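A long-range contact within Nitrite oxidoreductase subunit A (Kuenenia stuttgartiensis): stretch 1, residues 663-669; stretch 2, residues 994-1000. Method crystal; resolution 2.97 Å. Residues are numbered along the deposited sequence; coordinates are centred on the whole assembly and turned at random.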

# COMPACT_ATOMS: atom_id res chain seq x y z
N VAL B 663 -9.92 -21.44 4.02
CA VAL B 663 -10.44 -21.45 2.65
C VAL B 663 -10.43 -22.86 2.06
O VAL B 663 -11.38 -23.27 1.38
CB VAL B 663 -9.67 -20.46 1.77
CG1 VAL B 663 -8.19 -20.80 1.72
CG2 VAL B 663 -10.24 -20.43 0.36
N TYR B 664 -9.36 -23.62 2.30
CA TYR B 664 -9.23 -24.92 1.65
C TYR B 664 -10.21 -25.94 2.23
O TYR B 664 -10.60 -26.88 1.53
CB TYR B 664 -7.78 -25.37 1.71
CG TYR B 664 -6.91 -24.53 0.80
CD1 TYR B 664 -6.95 -24.69 -0.58
CD2 TYR B 664 -6.07 -23.54 1.31
CE1 TYR B 664 -6.18 -23.92 -1.43
CE2 TYR B 664 -5.29 -22.76 0.47
CZ TYR B 664 -5.35 -22.95 -0.90
OH TYR B 664 -4.58 -22.18 -1.73
N GLN B 665 -10.61 -25.77 3.49
CA GLN B 665 -11.75 -26.52 4.01
C GLN B 665 -13.03 -26.14 3.27
O GLN B 665 -13.85 -27.00 2.95
CB GLN B 665 -11.92 -26.23 5.49
CG GLN B 665 -12.89 -27.10 6.25
CD GLN B 665 -12.58 -28.57 6.15
OE1 GLN B 665 -11.50 -29.01 6.51
NE2 GLN B 665 -13.54 -29.35 5.70
N MET B 666 -13.20 -24.84 2.98
CA MET B 666 -14.40 -24.39 2.29
C MET B 666 -14.47 -24.98 0.89
O MET B 666 -15.54 -25.41 0.44
CB MET B 666 -14.42 -22.86 2.22
CG MET B 666 -14.49 -22.17 3.58
SD MET B 666 -16.04 -22.47 4.45
CE MET B 666 -15.48 -23.54 5.77
N LEU B 667 -13.33 -25.02 0.18
CA LEU B 667 -13.31 -25.53 -1.18
C LEU B 667 -13.43 -27.05 -1.23
O LEU B 667 -14.04 -27.58 -2.16
CB LEU B 667 -12.02 -25.09 -1.87
CG LEU B 667 -11.86 -23.58 -2.05
CD1 LEU B 667 -10.49 -23.24 -2.64
CD2 LEU B 667 -12.97 -23.05 -2.92
N LYS B 668 -12.86 -27.75 -0.25
CA LYS B 668 -12.80 -29.21 -0.29
C LYS B 668 -14.04 -29.88 0.28
O LYS B 668 -14.53 -30.86 -0.30
CB LYS B 668 -11.56 -29.69 0.47
CG LYS B 668 -11.43 -31.20 0.59
CD LYS B 668 -11.16 -31.83 -0.77
CE LYS B 668 -10.94 -33.33 -0.64
NZ LYS B 668 -10.77 -33.98 -1.97
N ASN B 669 -14.57 -29.39 1.40
CA ASN B 669 -15.62 -30.11 2.11
C ASN B 669 -16.92 -29.34 2.30
O ASN B 669 -17.91 -29.95 2.70
CB ASN B 669 -15.12 -30.56 3.49
CG ASN B 669 -13.81 -31.34 3.41
OD1 ASN B 669 -12.83 -30.98 4.06
ND2 ASN B 669 -13.81 -32.44 2.66
N SER B 994 -3.92 -34.91 -3.84
CA SER B 994 -3.56 -33.91 -4.83
C SER B 994 -3.89 -32.51 -4.33
O SER B 994 -3.14 -31.56 -4.58
CB SER B 994 -4.29 -34.19 -6.15
OG SER B 994 -3.91 -35.45 -6.68
N PHE B 995 -5.00 -32.36 -3.61
CA PHE B 995 -5.40 -31.06 -3.10
C PHE B 995 -4.58 -30.61 -1.90
O PHE B 995 -4.51 -29.40 -1.64
CB PHE B 995 -6.89 -31.06 -2.73
CG PHE B 995 -7.49 -29.68 -2.63
CD1 PHE B 995 -7.78 -28.95 -3.77
CD2 PHE B 995 -7.75 -29.12 -1.39
CE1 PHE B 995 -8.33 -27.69 -3.68
CE2 PHE B 995 -8.30 -27.85 -1.30
CZ PHE B 995 -8.59 -27.14 -2.44
N TYR B 996 -3.97 -31.54 -1.16
CA TYR B 996 -3.11 -31.15 -0.05
C TYR B 996 -1.92 -30.34 -0.54
O TYR B 996 -1.48 -29.39 0.12
CB TYR B 996 -2.64 -32.38 0.73
CG TYR B 996 -1.68 -32.05 1.85
CD1 TYR B 996 -2.09 -31.35 2.97
CD2 TYR B 996 -0.35 -32.46 1.78
CE1 TYR B 996 -1.21 -31.05 4.00
CE2 TYR B 996 0.54 -32.17 2.80
CZ TYR B 996 0.10 -31.46 3.91
OH TYR B 996 0.98 -31.17 4.93
N LYS B 997 -1.36 -30.72 -1.69
CA LYS B 997 -0.28 -29.95 -2.29
C LYS B 997 -0.72 -28.51 -2.53
O LYS B 997 0.05 -27.57 -2.32
CB LYS B 997 0.16 -30.60 -3.61
CG LYS B 997 1.30 -29.89 -4.32
CD LYS B 997 1.48 -30.42 -5.73
CE LYS B 997 2.10 -31.80 -5.74
NZ LYS B 997 2.39 -32.28 -7.13
N VAL B 998 -1.97 -28.32 -2.97
CA VAL B 998 -2.51 -26.98 -3.15
C VAL B 998 -2.72 -26.29 -1.80
O VAL B 998 -2.54 -25.07 -1.68
CB VAL B 998 -3.82 -27.06 -3.95
CG1 VAL B 998 -4.27 -25.69 -4.40
CG2 VAL B 998 -3.67 -28.01 -5.13
N SER B 999 -3.10 -27.05 -0.77
CA SER B 999 -3.53 -26.44 0.49
C SER B 999 -2.35 -26.09 1.40
O SER B 999 -2.42 -25.10 2.15
CB SER B 999 -4.54 -27.34 1.19
OG SER B 999 -5.50 -27.83 0.27
N ARG B 1000 -1.29 -26.90 1.44
CA ARG B 1000 -0.20 -26.62 2.39
C ARG B 1000 0.60 -25.39 1.94
O ARG B 1000 1.05 -25.32 0.79
CB ARG B 1000 0.71 -27.82 2.51
CG ARG B 1000 1.42 -27.87 3.84
CD ARG B 1000 2.64 -28.77 3.83
NE ARG B 1000 3.44 -28.60 5.04
CZ ARG B 1000 4.58 -29.24 5.28
NH1 ARG B 1000 5.08 -30.11 4.40
NH2 ARG B 1000 5.24 -29.02 6.41

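The most unusual feature of this contact is that a backbone carbon sits squarely over an aromatic ring: CA of Ser 999 lies 3.8 Å from the centroid of the Tyr 664 ring and only 6° off the ring normal. The C-H bond of an alpha carbon is slightly polarized by its amide neighbours, so it makes a favourable partner for the pi cloud. The short side chain of serine adds little bulk here, and its CB also lies over that face of the ring. The two backbones draw nearest here, with CA of Tyr 664 and CA of Ser 999 6.0 Å apart.

The first stretch is helical throughout, and the second is mostly helical, leaving helical geometry at Arg 1000. The two helix axes run nearly antiparallel, at 155°, with a closest approach of 10.8 Å. The stretches are separated by more than 300 residues in sequence, and no hydrogen bond links them; packing alone accounts for the direct contact, which buries a modest 281 Å².

Tyr 664 and Phe 995 supply most of that area, and each points its CA-to-CB bond toward the other helix. With chi1 near -70° (m), Tyr 664 lays its ring across the second helix, while the Phe 995 side chain, chi1 t, places its ring against Tyr 664, Leu 667 and Lys 668. CZ of Phe 995 meets CD1 of Tyr 664 at 3.5 Å, near the plane of the tyrosine ring and at its edge. The rings are inclined at 65° with centroids 5.6 Å apart, an oblique pairing. Farther along the ring, CE1 of Tyr 664 packs 3.9 Å from CG1 of Val 998, whose compact branched side chain fills space beside it. A tyrosine suits this buried position because its ring offers a broad apolar surface, while its hydroxyl is satisfied by a hydrogen bond elsewhere in the structure.

The phenylalanine ring also reaches the next turn of the first helix. CZ of Phe 995 lies 4.0 Å from CB of Leu 667, and CE2 of Phe 995 lies 4.1 Å from CB of Lys 668. Leucine adds apolar bulk in a buried position. Lysine is well suited to the partly exposed margin: its CB packs by the ring, and the chain bends once at chi2 (p) before running on to NZ, which makes no hydrogen bond to the other stretch.

Ser 999 also has a polar group to accommodate. OG of Ser 999 donates a 2.7 Å hydrogen bond to O of Phe 995, four residues earlier. The hydroxyl is thus satisfied locally, allowing OG of Ser 999 to lie 3.6 Å from CD1 of Tyr 664 in a buried, largely apolar setting.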